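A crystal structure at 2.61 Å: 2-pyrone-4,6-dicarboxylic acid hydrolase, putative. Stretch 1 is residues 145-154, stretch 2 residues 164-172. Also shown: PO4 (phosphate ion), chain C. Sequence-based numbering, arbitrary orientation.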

ATOM      1  N   GLN A 145      10.900  -7.946   1.940  1.00 22.47           N
ATOM      2  CA  GLN A 145      10.772  -9.404   1.803  1.00 24.10           C
ATOM      3  C   GLN A 145       9.987  -9.964   2.967  1.00 23.28           C
ATOM      4  O   GLN A 145      10.190  -9.532   4.096  1.00 23.86           O
ATOM      5  CB  GLN A 145      12.128 -10.118   1.797  1.00 26.31           C
ATOM      6  CG  GLN A 145      13.184  -9.570   0.880  1.00 27.20           C
ATOM      7  CD  GLN A 145      14.014  -8.528   1.560  1.00 26.00           C
ATOM      8  OE1 GLN A 145      13.679  -7.349   1.556  1.00 27.76           O
ATOM      9  NE2 GLN A 145      15.097  -8.963   2.176  1.00 26.24           N
ATOM     10  N   VAL A 146       9.132 -10.951   2.714  1.00 22.78           N
ATOM     11  CA  VAL A 146       8.341 -11.528   3.795  1.00 22.55           C
ATOM     12  C   VAL A 146       9.229 -11.967   4.943  1.00 22.60           C
ATOM     13  O   VAL A 146       8.794 -11.975   6.093  1.00 20.88           O
ATOM     14  CB  VAL A 146       7.540 -12.760   3.355  1.00 22.93           C
ATOM     15  CG1 VAL A 146       8.465 -13.940   3.122  1.00 20.53           C
ATOM     16  CG2 VAL A 146       6.526 -13.106   4.423  1.00 23.01           C
ATOM     17  N   ALA A 147      10.471 -12.327   4.621  1.00 23.13           N
ATOM     18  CA  ALA A 147      11.424 -12.797   5.619  1.00 22.21           C
ATOM     19  C   ALA A 147      11.642 -11.795   6.740  1.00 22.04           C
ATOM     20  O   ALA A 147      11.822 -12.189   7.892  1.00 21.02           O
ATOM     21  CB  ALA A 147      12.745 -13.137   4.958  1.00 21.68           C
ATOM     22  N   ASP A 148      11.595 -10.506   6.409  1.00 21.77           N
ATOM     23  CA  ASP A 148      11.806  -9.451   7.400  1.00 21.83           C
ATOM     24  C   ASP A 148      10.529  -8.827   7.976  1.00 22.78           C
ATOM     25  O   ASP A 148      10.578  -8.102   8.979  1.00 22.80           O
ATOM     26  CB  ASP A 148      12.689  -8.359   6.799  1.00 20.63           C
ATOM     27  CG  ASP A 148      14.127  -8.794   6.678  1.00 22.62           C
ATOM     28  OD1 ASP A 148      14.744  -8.551   5.610  1.00 22.65           O
ATOM     29  OD2 ASP A 148      14.644  -9.383   7.662  1.00 21.87           O
ATOM     30  N   ILE A 149       9.387  -9.123   7.364  1.00 22.07           N
ATOM     31  CA  ILE A 149       8.119  -8.578   7.826  1.00 20.69           C
ATOM     32  C   ILE A 149       7.819  -8.855   9.299  1.00 20.60           C
ATOM     33  O   ILE A 149       7.647  -7.921  10.076  1.00 20.10           O
ATOM     34  CB  ILE A 149       6.962  -9.093   6.946  1.00 19.19           C
ATOM     35  CG1 ILE A 149       7.152  -8.577   5.527  1.00 17.72           C
ATOM     36  CG2 ILE A 149       5.615  -8.642   7.488  1.00 18.07           C
ATOM     37  CD1 ILE A 149       7.272  -7.087   5.445  1.00 17.80           C
ATOM     38  N   PRO A 150       7.756 -10.135   9.708  1.00 21.11           N
ATOM     39  CA  PRO A 150       7.468 -10.423  11.121  1.00 22.96           C
ATOM     40  C   PRO A 150       8.368  -9.707  12.139  1.00 24.69           C
ATOM     41  O   PRO A 150       7.975  -9.521  13.292  1.00 24.79           O
ATOM     42  CB  PRO A 150       7.593 -11.944  11.204  1.00 22.34           C
ATOM     43  CG  PRO A 150       8.559 -12.275  10.096  1.00 22.51           C
ATOM     44  CD  PRO A 150       8.077 -11.371   8.977  1.00 20.88           C
ATOM     45  N   VAL A 151       9.570  -9.311  11.723  1.00 26.58           N
ATOM     46  CA  VAL A 151      10.490  -8.623  12.628  1.00 26.41           C
ATOM     47  C   VAL A 151      10.145  -7.148  12.702  1.00 26.14           C
ATOM     48  O   VAL A 151      10.223  -6.553  13.765  1.00 28.14           O
ATOM     49  CB  VAL A 151      11.964  -8.767  12.175  1.00 25.94           C
ATOM     50  CG1 VAL A 151      12.858  -7.991  13.103  1.00 23.33           C
ATOM     51  CG2 VAL A 151      12.375 -10.237  12.157  1.00 24.94           C
ATOM     52  N   LEU A 152       9.760  -6.571  11.568  1.00 26.41           N
ATOM     53  CA  LEU A 152       9.384  -5.165  11.500  1.00 26.08           C
ATOM     54  C   LEU A 152       8.017  -4.960  12.155  1.00 25.92           C
ATOM     55  O   LEU A 152       7.770  -3.931  12.777  1.00 26.04           O
ATOM     56  CB  LEU A 152       9.352  -4.704  10.044  1.00 25.77           C
ATOM     57  N   VAL A 153       7.138  -5.951  12.018  1.00 26.94           N
ATOM     58  CA  VAL A 153       5.797  -5.891  12.599  1.00 28.03           C
ATOM     59  C   VAL A 153       5.852  -5.960  14.119  1.00 29.36           C
ATOM     60  O   VAL A 153       5.143  -5.220  14.800  1.00 30.14           O
ATOM     61  CB  VAL A 153       4.901  -7.054  12.106  1.00 26.43           C
ATOM     62  CG1 VAL A 153       3.587  -7.039  12.861  1.00 25.98           C
ATOM     63  CG2 VAL A 153       4.656  -6.935  10.615  1.00 26.02           C
ATOM     64  N   ARG A 154       6.694  -6.857  14.636  1.00 30.53           N
ATOM     65  CA  ARG A 154       6.856  -7.044  16.074  1.00 32.18           C
ATOM     66  C   ARG A 154       7.586  -5.883  16.732  1.00 31.44           C
ATOM     67  O   ARG A 154       7.523  -5.700  17.951  1.00 31.33           O
ATOM     68  CB  ARG A 154       7.587  -8.366  16.379  1.00 33.54           C
ATOM     69  CG  ARG A 154       6.642  -9.541  16.661  1.00 35.41           C
ATOM     70  CD  ARG A 154       7.376 -10.734  17.258  1.00 37.50           C
ATOM     71  NE  ARG A 154       8.044 -11.563  16.250  1.00 38.89           N
ATOM     72  CZ  ARG A 154       7.490 -12.615  15.647  1.00 39.08           C
ATOM     73  NH1 ARG A 154       8.187 -13.296  14.747  1.00 39.90           N
ATOM     74  NH2 ARG A 154       6.247 -12.999  15.945  1.00 38.22           N
ATOM     75  N   VAL A 164       0.182  -1.920   8.049  1.00 14.08           N
ATOM     76  CA  VAL A 164      -0.222  -2.352   6.720  1.00 13.20           C
ATOM     77  C   VAL A 164       0.949  -2.971   5.959  1.00 13.33           C
ATOM     78  O   VAL A 164       1.945  -2.290   5.710  1.00 12.53           O
ATOM     79  CB  VAL A 164      -0.740  -1.167   5.885  1.00 11.91           C
ATOM     80  CG1 VAL A 164      -1.128  -1.653   4.496  1.00 11.16           C
ATOM     81  CG2 VAL A 164      -1.929  -0.519   6.567  1.00 10.16           C
ATOM     82  N   ILE A 165       0.807  -4.244   5.577  1.00 12.82           N
ATOM     83  CA  ILE A 165       1.838  -4.981   4.845  1.00 14.23           C
ATOM     84  C   ILE A 165       1.567  -4.976   3.340  1.00 14.72           C
ATOM     85  O   ILE A 165       0.483  -5.355   2.907  1.00 15.15           O
ATOM     86  CB  ILE A 165       1.918  -6.440   5.354  1.00 13.55           C
ATOM     87  CG1 ILE A 165       2.281  -6.443   6.829  1.00 14.40           C
ATOM     88  CG2 ILE A 165       3.009  -7.212   4.638  1.00 12.29           C
ATOM     89  CD1 ILE A 165       2.222  -7.796   7.438  1.00 17.57           C
ATOM     90  N   ASP A 166       2.561  -4.557   2.551  1.00 15.33           N
ATOM     91  CA  ASP A 166       2.431  -4.466   1.093  1.00 15.71           C
ATOM     92  C   ASP A 166       2.638  -5.751   0.303  1.00 16.68           C
ATOM     93  O   ASP A 166       3.502  -6.562   0.625  1.00 18.71           O
ATOM     94  CB  ASP A 166       3.406  -3.432   0.533  1.00 15.81           C
ATOM     95  CG  ASP A 166       3.064  -2.012   0.939  1.00 17.94           C
ATOM     96  OD1 ASP A 166       3.821  -1.102   0.531  1.00 19.39           O
ATOM     97  OD2 ASP A 166       2.056  -1.797   1.656  1.00 15.02           O
ATOM     98  N   HIS A 167       1.839  -5.905  -0.749  1.00 16.40           N
ATOM     99  CA  HIS A 167       1.900  -7.043  -1.654  1.00 13.55           C
ATOM    100  C   HIS A 167       2.064  -8.399  -1.005  1.00 12.89           C
ATOM    101  O   HIS A 167       3.110  -9.019  -1.129  1.00 14.36           O
ATOM    102  CB  HIS A 167       3.037  -6.859  -2.652  1.00 12.11           C
ATOM    103  CG  HIS A 167       3.126  -5.481  -3.220  1.00  8.94           C
ATOM    104  ND1 HIS A 167       2.014  -4.746  -3.557  1.00  9.84           N
ATOM    105  CD2 HIS A 167       4.195  -4.709  -3.526  1.00  8.64           C
ATOM    106  CE1 HIS A 167       2.392  -3.578  -4.044  1.00  7.99           C
ATOM    107  NE2 HIS A 167       3.710  -3.531  -4.036  1.00  6.61           N
ATOM    108  N   PHE A 168       1.037  -8.868  -0.317  1.00 12.39           N
ATOM    109  CA  PHE A 168       1.095 -10.192   0.301  1.00 11.73           C
ATOM    110  C   PHE A 168       2.286 -10.359   1.234  1.00 12.12           C
ATOM    111  O   PHE A 168       2.536 -11.448   1.759  1.00 10.95           O
ATOM    112  CB  PHE A 168       1.182 -11.253  -0.789  1.00  9.49           C
ATOM    113  CG  PHE A 168      -0.029 -11.323  -1.673  1.00 10.71           C
ATOM    114  CD1 PHE A 168      -1.104 -12.135  -1.333  1.00  9.97           C
ATOM    115  CD2 PHE A 168      -0.072 -10.624  -2.878  1.00 11.29           C
ATOM    116  CE1 PHE A 168      -2.191 -12.257  -2.176  1.00  9.80           C
ATOM    117  CE2 PHE A 168      -1.165 -10.742  -3.729  1.00 11.95           C
ATOM    118  CZ  PHE A 168      -2.225 -11.565  -3.379  1.00 10.50           C
ATOM    119  N   GLY A 169       3.019  -9.282   1.456  1.00 11.31           N
ATOM    120  CA  GLY A 169       4.174  -9.392   2.314  1.00 14.61           C
ATOM    121  C   GLY A 169       5.398  -9.623   1.455  1.00 16.86           C
ATOM    122  O   GLY A 169       6.485  -9.896   1.967  1.00 17.72           O
ATOM    123  N   ARG A 170       5.216  -9.506   0.141  1.00 18.66           N
ATOM    124  CA  ARG A 170       6.301  -9.683  -0.813  1.00 19.99           C
ATOM    125  C   ARG A 170       7.008 -11.016  -0.582  1.00 21.24           C
ATOM    126  O   ARG A 170       8.214 -11.067  -0.372  1.00 22.30           O
ATOM    127  CB  ARG A 170       7.300  -8.541  -0.672  1.00 20.17           C
ATOM    128  CG  ARG A 170       7.957  -8.093  -1.961  1.00 22.96           C
ATOM    129  CD  ARG A 170       7.036  -7.209  -2.789  1.00 23.03           C
ATOM    130  NE  ARG A 170       7.768  -6.379  -3.743  1.00 22.74           N
ATOM    131  CZ  ARG A 170       8.537  -6.854  -4.718  1.00 22.91           C
ATOM    132  NH1 ARG A 170       9.168  -6.019  -5.551  1.00 22.82           N
ATOM    133  NH2 ARG A 170       8.673  -8.165  -4.859  1.00 20.76           N
ATOM    134  N   PRO A 171       6.254 -12.118  -0.584  1.00 22.27           N
ATOM    135  CA  PRO A 171       6.855 -13.433  -0.379  1.00 23.83           C
ATOM    136  C   PRO A 171       7.351 -13.928  -1.733  1.00 25.46           C
ATOM    137  O   PRO A 171       7.281 -13.199  -2.730  1.00 24.94           O
ATOM    138  CB  PRO A 171       5.682 -14.257   0.153  1.00 23.51           C
ATOM    139  CG  PRO A 171       4.550 -13.733  -0.670  1.00 22.73           C
ATOM    140  CD  PRO A 171       4.787 -12.224  -0.649  1.00 23.10           C
ATOM    141  N   ASP A 172       7.830 -15.167  -1.764  1.00 27.45           N
ATOM    142  CA  ASP A 172       8.350 -15.796  -2.981  1.00 30.42           C
ATOM    143  C   ASP A 172       7.303 -16.758  -3.558  1.00 31.46           C
ATOM    144  O   ASP A 172       7.102 -17.842  -3.014  1.00 31.89           O
ATOM    145  CB  ASP A 172       9.614 -16.594  -2.638  1.00 32.02           C
ATOM    146  CG  ASP A 172      10.790 -16.266  -3.545  1.00 34.41           C
ATOM    147  OD1 ASP A 172      10.666 -16.420  -4.784  1.00 34.12           O
ATOM    148  OD2 ASP A 172      11.851 -15.863  -3.005  1.00 35.47           O
TER
HETATM  149  P   PO4 C 301       5.520   0.069  -5.063  1.00 17.57           P
HETATM  150  O1  PO4 C 301       5.392   1.225  -4.141  1.00 16.14           O
HETATM  151  O2  PO4 C 301       6.906  -0.461  -5.015  1.00 18.75           O
HETATM  152  O3  PO4 C 301       4.578  -0.998  -4.651  1.00 15.97           O
HETATM  153  O4  PO4 C 301       5.209   0.511  -6.445  1.00 17.25           O

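Residues 145-154 pack against residues 164-172 in 2-pyrone-4,6-dicarboxylic acid hydrolase, putative. The first stretch passes from a loop at Q145 into a helix that includes 149-154 and continues later in the chain; the second leaves a strand at 164-165 and runs on as a winding loop. The contact is modest, 276 Å² with both sides summed, and has two parts: a backbone meeting of Q145 and V146 with G169, R170 and P171, and an apolar patch where I149 and V153 meet I165.

The backbones come close at Q145 and R170, whose CA atoms lie 5.2 Å apart, and at V146 and P171, whose CA atoms lie 4.8 Å apart. The one hydrogen bond between the stretches forms here, from V146 N to R170 O at 3.2 Å with an N-H...O angle of 150°. The carbonyl of G169 is nearer, with V146 N and G169 O 2.9 Å apart, but the angle is poor and the pair is not a hydrogen bond; distance alone would mislead. Each stretch also braces itself. Q145 O accepts a bond from D148 N at 2.9 Å, and V153 N bonds to I149 O at 2.8 Å in the regular helical pattern, holding on one helix the two residues that face I165. In the loop, R170 N reaches H167 O at 2.5 Å, a short bond that closes a tight turn just before the R170 carbonyl used by V146.

I165 points toward the helix, and its extended chi2 (t) carries CD1 to 3.5 Å from I149 CG2 and 4.1 Å from V153 CG2. I149 and V153 are four residues apart, about one helical turn, so both present their CA-to-CB bonds toward the strand residue and share its methyl. All three are buried, and the gain is the usual one of hydrocarbon withdrawn from water. At the other end of the contact V146 and P171 meet flank to flank, both CA-to-CB bonds directed sideways, with V146 CB and P171 CB 4.0 Å apart. This contact lies beside the V146-R170 hydrogen bond, so polar and apolar contacts adjoin at V146.

G169 has phi/psi of 95/8°, where a CB would be jammed against the carbonyl O of the residue before; the backbone by itself calls for glycine. Its own carbonyl also packs on the helix side, with G169 O 3.9 Å from I149 CG1.

Q145 directs its CA-to-CB bond away from the second stretch, and the end of the R170 side chain leads away from the first, so these residues meet mainly through backbone. H167 does not touch the first stretch; its NE2 donates a hydrogen bond to O3 of the phosphate at 2.7 Å, with O3 at the ring edge near its plane. The ion probably comes from the crystallisation liquor.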